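Local coordinates for protein N5-carboxyaminoimidazole ribonucleotide synthetase (Bacillus anthracis, PDB 3R5H) that probably uses ATP to carboxylate 5-aminoimidazole ribonucleotide with bicarbonate, giving N5-carboxyaminoimidazole ribonucleotide in purine biosynthesis, at residues A[195-200]-A[260-265]; A[216-221]-A[383-388]. All coordinates share one frame; numbering follows the deposited sequence.

Overall arrangement
From the N terminus, the chain enters an antiparallel sheet at strand 195-203, in its ATP-grasp part; C-terminal strands extend this sheet. It turns back along strand 209-220, which carries the first half of contact 2. After strand 223-229 and helix 235-251 it returns at strand 256-264. There contact 1 closes a loop of 59 residues, with 260-265 paired against 195-200. The chain then runs on to helix 379-384, and contact 2 closes a loop of 161 residues back to 216-221. The two closures cross and do not nest. They meet where Asn217 N probably hydrogen-bonds to Glu196 O and Asn217 ND2 to Ser198 OG. Contact 1 borders the nucleotide; contact 2 brings the C-terminal helix onto the sheet.

Contact 1 (A[195-200]-A[260-265]); sequences KEVSVI and VEMFAT. With ADP (adenosine-5'-diphosphate), chain C.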
# COMPACT_ATOMS: atom_id res chain seq x y z
N LYS A 195 26.59 -11.28 11.56
CA LYS A 195 25.20 -11.01 11.14
C LYS A 195 24.84 -11.69 9.84
O LYS A 195 25.68 -11.82 8.95
CB LYS A 195 25.00 -9.50 10.92
CG LYS A 195 25.46 -8.59 12.05
CD LYS A 195 24.43 -8.49 13.14
CE LYS A 195 24.69 -7.25 14.03
NZ LYS A 195 23.75 -7.22 15.17
N GLU A 196 23.58 -12.09 9.73
CA GLU A 196 22.96 -12.44 8.45
C GLU A 196 22.23 -11.21 7.96
O GLU A 196 21.44 -10.62 8.69
CB GLU A 196 21.97 -13.59 8.61
CG GLU A 196 22.59 -14.89 9.04
CD GLU A 196 21.76 -16.09 8.66
OE1 GLU A 196 21.48 -16.90 9.57
OE2 GLU A 196 21.38 -16.24 7.47
N VAL A 197 22.51 -10.83 6.71
CA VAL A 197 21.92 -9.66 6.10
C VAL A 197 21.39 -10.04 4.71
O VAL A 197 21.84 -11.02 4.14
CB VAL A 197 22.95 -8.49 5.96
CG1 VAL A 197 23.57 -8.13 7.32
CG2 VAL A 197 24.05 -8.82 4.93
N SER A 198 20.45 -9.26 4.18
CA SER A 198 20.03 -9.42 2.80
C SER A 198 19.79 -8.08 2.14
O SER A 198 19.53 -7.06 2.81
CB SER A 198 18.75 -10.25 2.70
OG SER A 198 17.69 -9.55 3.32
N VAL A 199 19.86 -8.10 0.82
CA VAL A 199 19.61 -6.95 -0.02
C VAL A 199 18.68 -7.41 -1.13
O VAL A 199 18.92 -8.44 -1.76
CB VAL A 199 20.95 -6.41 -0.61
CG1 VAL A 199 20.69 -5.34 -1.65
CG2 VAL A 199 21.81 -5.82 0.50
N ILE A 200 17.60 -6.65 -1.35
CA ILE A 200 16.72 -6.85 -2.48
C ILE A 200 17.17 -5.93 -3.62
O ILE A 200 17.26 -4.71 -3.44
CB ILE A 200 15.24 -6.52 -2.13
CG1 ILE A 200 14.80 -7.13 -0.78
CG2 ILE A 200 14.29 -6.88 -3.30
CD1 ILE A 200 14.71 -8.63 -0.74
N VAL A 260 19.16 -11.26 -2.25
CA VAL A 260 20.50 -11.80 -2.02
C VAL A 260 20.77 -11.92 -0.53
O VAL A 260 20.86 -10.91 0.19
CB VAL A 260 21.61 -10.92 -2.63
CG1 VAL A 260 23.00 -11.64 -2.53
CG2 VAL A 260 21.29 -10.54 -4.07
N GLU A 261 20.90 -13.15 -0.07
CA GLU A 261 21.15 -13.40 1.34
C GLU A 261 22.62 -13.64 1.59
O GLU A 261 23.27 -14.39 0.85
CB GLU A 261 20.32 -14.58 1.82
CG GLU A 261 18.86 -14.25 1.99
CD GLU A 261 18.12 -15.35 2.71
OE1 GLU A 261 17.73 -16.33 2.04
OE2 GLU A 261 17.96 -15.23 3.95
N MET A 262 23.12 -13.01 2.64
CA MET A 262 24.56 -12.90 2.89
C MET A 262 24.95 -13.14 4.36
O MET A 262 24.12 -12.97 5.26
CB MET A 262 25.04 -11.50 2.46
CG MET A 262 24.73 -11.14 0.98
SD MET A 262 25.20 -9.44 0.62
CE MET A 262 24.36 -9.02 -0.89
N PHE A 263 26.19 -13.58 4.59
CA PHE A 263 26.77 -13.63 5.94
C PHE A 263 27.79 -12.49 6.05
O PHE A 263 28.61 -12.30 5.17
CB PHE A 263 27.50 -14.96 6.20
CG PHE A 263 26.64 -16.20 6.03
CD1 PHE A 263 27.16 -17.33 5.41
CD2 PHE A 263 25.33 -16.25 6.49
CE1 PHE A 263 26.39 -18.50 5.26
CE2 PHE A 263 24.55 -17.41 6.35
CZ PHE A 263 25.09 -18.54 5.73
N ALA A 264 27.72 -11.74 7.14
CA ALA A 264 28.64 -10.63 7.37
C ALA A 264 29.44 -10.90 8.63
O ALA A 264 28.88 -11.11 9.71
CB ALA A 264 27.86 -9.30 7.51
N THR A 265 30.76 -10.93 8.47
CA THR A 265 31.65 -11.19 9.60
C THR A 265 31.97 -9.90 10.33
O THR A 265 31.84 -8.81 9.76
CB THR A 265 32.99 -11.79 9.15
OG1 THR A 265 33.77 -10.76 8.53
CG2 THR A 265 32.77 -12.97 8.19
PB ADP C . 17.73 -22.55 4.22
O1B ADP C . 17.09 -23.90 4.23
O2B ADP C . 17.54 -21.88 2.89
O3B ADP C . 17.40 -21.68 5.40
PA ADP C . 20.52 -21.89 4.68
O1A ADP C . 19.97 -20.49 4.79
O2A ADP C . 21.61 -22.20 3.69
O3A ADP C . 19.30 -22.91 4.37
O5' ADP C . 21.07 -22.33 6.13
C5' ADP C . 20.24 -22.18 7.28
C4' ADP C . 21.03 -21.49 8.39
O4' ADP C . 22.17 -22.27 8.74
C3' ADP C . 21.56 -20.13 7.96
O3' ADP C . 20.65 -19.08 8.30
C2' ADP C . 22.84 -20.00 8.74
O2' ADP C . 22.54 -19.49 10.05
C1' ADP C . 23.32 -21.43 8.92
N9 ADP C . 24.35 -21.74 7.91
C8 ADP C . 24.15 -22.31 6.70
N7 ADP C . 25.31 -22.46 6.02
C5 ADP C . 26.29 -21.99 6.80
C6 ADP C . 27.75 -21.85 6.70
N6 ADP C . 28.44 -22.26 5.60
N1 ADP C . 28.39 -21.28 7.76
C2 ADP C . 27.75 -20.85 8.87
N3 ADP C . 26.42 -20.96 9.01
C4 ADP C . 25.65 -21.51 8.04
O HOH W 1 21.88 -15.03 5.20
O HOH W 2 19.69 -17.27 5.34
O HOH W 3 19.47 -13.03 5.41
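The Phe263 ring meets the carboxylate of Glu196 at its edge, where Glu196 OE2 lies 3.6 Å from Phe263 CE2. The two side chains run side by side in the same direction, with carboxylate and ring planes 75° apart. The ADP base lies obliquely to the ring, Phe263 CZ being 3.8 Å from ADP C4, and Phe193 stacks on Phe263. Glu196 stands with CG anti to the carbonyl carbon (chi1 -64°) and extends beyond it, which carries the acid to the ribose. Its OE1 accepts two hydrogen bonds, from ADP O3' at 2.7 Å and ADP O2' at 2.8 Å. OE2 also takes hydrogen bonds from two waters: one links it to Met262 O, the other to Glu261 OE2. Glu196 OE2 and Glu261 OE2 are 5.0 Å apart. In the ATP-grasp fold the nucleotide lies between two antiparallel sheets, and this strand pair belongs to one of them; here Glu196 holds the ribose. The side chain of Glu261 lies near the bound magnesium ion. The segments are antiparallel strands joined by six backbone hydrogen bonds, in the hydrogen-bonded pairs Lys195-Ala264, Val197-Met262 and Val199-Val260. On the face opposite the ligand, Val197 CG2 packs on Met262 CB at 3.8 Å, the two side chains crossing at a slant. Met262 CE reaches Val199 CB, and helix 235-251 packs over this face. Ser198 lies on the Glu196 face, and its OG is hydrogen-bonded with Ser282 OG and Asn217 ND2. Ser198 CA lies 3.1 Å from Val260 O, a CA-H...O contact. Lys195 leads away from the strand pair, and its NZ forms a salt bridge with Glu216.

Contact 2 (A[216-221]-A[383-388]); sequences ENIHVN and QLLEGK
Segment 216-221 is the end of a strand, and its backbone comes nearest to segment 383-388 where Val220 CA is 7.0 Å from Leu384 CA. No hydrogen bond joins them. Helix 379-384 ends here, and Leu385 is the first residue to leave helical geometry. Asn221 has positive phi (62°), just past the strand.

The contact is made by side chains. Val220 splits its two methyls between the leucines. CG1, anti to the backbone N (chi1 173°), meets Leu384 CD1 at 3.7 Å. CG2 meets Leu385 CG at 3.7 Å. Leu385 also reaches along the strand, with CD2 3.9 Å from Ile218 CG2, so its branched end touches both Ile218 and Val220. The amide of Asn221 comes across Leu384 at about a right angle, its ND2 3.8 Å from Leu384 CD1. This is an apolar contact at the surface.

Strand 223-229 borders the same strand: Ile218 touches Ile228 and Val220 touches His225. The side chain of His219 points away from the helix, and it lies near ADP. The end of helix 379-384 thus packs against one face of strand 209-220, while the other faces the nucleotide.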
# COMPACT_ATOMS: atom_id res chain seq x y z
N GLU A 216 19.12 -6.57 8.28
CA GLU A 216 19.72 -7.58 9.14
C GLU A 216 18.64 -8.55 9.51
O GLU A 216 17.55 -8.14 9.95
CB GLU A 216 20.31 -6.91 10.39
CG GLU A 216 20.63 -7.84 11.54
CD GLU A 216 20.96 -7.06 12.82
OE1 GLU A 216 21.08 -5.81 12.76
OE2 GLU A 216 21.10 -7.70 13.87
N ASN A 217 18.92 -9.84 9.35
CA ASN A 217 17.91 -10.87 9.49
C ASN A 217 18.17 -11.82 10.65
O ASN A 217 19.26 -12.38 10.76
CB ASN A 217 17.75 -11.64 8.18
CG ASN A 217 17.28 -10.75 7.04
OD1 ASN A 217 16.34 -9.96 7.21
ND2 ASN A 217 17.93 -10.87 5.88
N ILE A 218 17.16 -12.00 11.48
CA ILE A 218 17.25 -12.87 12.65
C ILE A 218 16.34 -14.08 12.45
O ILE A 218 15.11 -13.95 12.37
CB ILE A 218 16.89 -12.10 13.97
CG1 ILE A 218 17.82 -10.86 14.10
CG2 ILE A 218 16.94 -13.05 15.19
CD1 ILE A 218 17.99 -10.31 15.49
N HIS A 219 16.96 -15.26 12.33
CA HIS A 219 16.24 -16.53 12.15
C HIS A 219 16.13 -17.29 13.49
O HIS A 219 17.07 -17.29 14.27
CB HIS A 219 16.95 -17.42 11.11
CG HIS A 219 16.99 -16.83 9.74
ND1 HIS A 219 17.99 -15.97 9.32
CD2 HIS A 219 16.15 -16.97 8.68
CE1 HIS A 219 17.76 -15.60 8.08
NE2 HIS A 219 16.65 -16.19 7.67
N VAL A 220 14.99 -17.93 13.71
CA VAL A 220 14.74 -18.79 14.89
C VAL A 220 14.08 -20.07 14.37
O VAL A 220 13.04 -20.02 13.71
CB VAL A 220 13.78 -18.10 15.93
CG1 VAL A 220 13.40 -19.05 17.03
CG2 VAL A 220 14.38 -16.83 16.53
N ASN A 221 14.69 -21.23 14.65
CA ASN A 221 14.27 -22.52 14.07
C ASN A 221 14.39 -22.57 12.57
O ASN A 221 13.61 -23.26 11.94
CB ASN A 221 12.80 -22.84 14.39
CG ASN A 221 12.59 -23.29 15.80
OD1 ASN A 221 13.52 -23.81 16.45
ND2 ASN A 221 11.36 -23.11 16.31
N GLN A 383 13.05 -16.40 23.74
CA GLN A 383 13.63 -17.40 24.63
C GLN A 383 14.57 -18.34 23.89
O GLN A 383 15.63 -18.70 24.40
CB GLN A 383 12.53 -18.21 25.34
CG GLN A 383 13.04 -19.30 26.31
CD GLN A 383 13.88 -18.75 27.47
OE1 GLN A 383 15.03 -19.17 27.67
NE2 GLN A 383 13.30 -17.82 28.24
N LEU A 384 14.16 -18.75 22.69
CA LEU A 384 15.02 -19.57 21.85
C LEU A 384 16.31 -18.82 21.47
O LEU A 384 17.34 -19.46 21.24
CB LEU A 384 14.28 -20.09 20.62
CG LEU A 384 13.35 -21.31 20.80
CD1 LEU A 384 12.45 -21.51 19.58
CD2 LEU A 384 14.12 -22.59 21.09
N LEU A 385 16.27 -17.49 21.43
CA LEU A 385 17.45 -16.69 21.10
C LEU A 385 18.49 -16.61 22.23
O LEU A 385 19.27 -15.66 22.32
CB LEU A 385 17.06 -15.30 20.57
CG LEU A 385 16.54 -15.31 19.12
CD1 LEU A 385 15.71 -14.08 18.82
CD2 LEU A 385 17.67 -15.47 18.10
N GLU A 386 18.47 -17.63 23.09
CA GLU A 386 19.53 -17.89 24.08
C GLU A 386 19.49 -19.38 24.43
O GLU A 386 18.44 -19.87 24.84
CB GLU A 386 19.37 -17.01 25.33
CG GLU A 386 17.92 -16.63 25.65
CD GLU A 386 17.76 -15.16 26.03
OE1 GLU A 386 18.52 -14.31 25.50
OE2 GLU A 386 16.87 -14.85 26.86
N GLY A 387 20.60 -20.11 24.27
CA GLY A 387 21.96 -19.58 24.08
C GLY A 387 22.24 -18.74 22.84
O GLY A 387 21.85 -19.09 21.73
N LYS A 388 22.93 -17.62 23.07
CA LYS A 388 23.39 -16.71 22.01
C LYS A 388 24.89 -16.94 21.74
O LYS A 388 25.39 -18.06 21.92
CB LYS A 388 23.09 -15.24 22.39
CG LYS A 388 23.78 -14.71 23.67
CD LYS A 388 22.99 -15.01 24.95
CE LYS A 388 22.14 -13.82 25.39
NZ LYS A 388 21.04 -13.51 24.43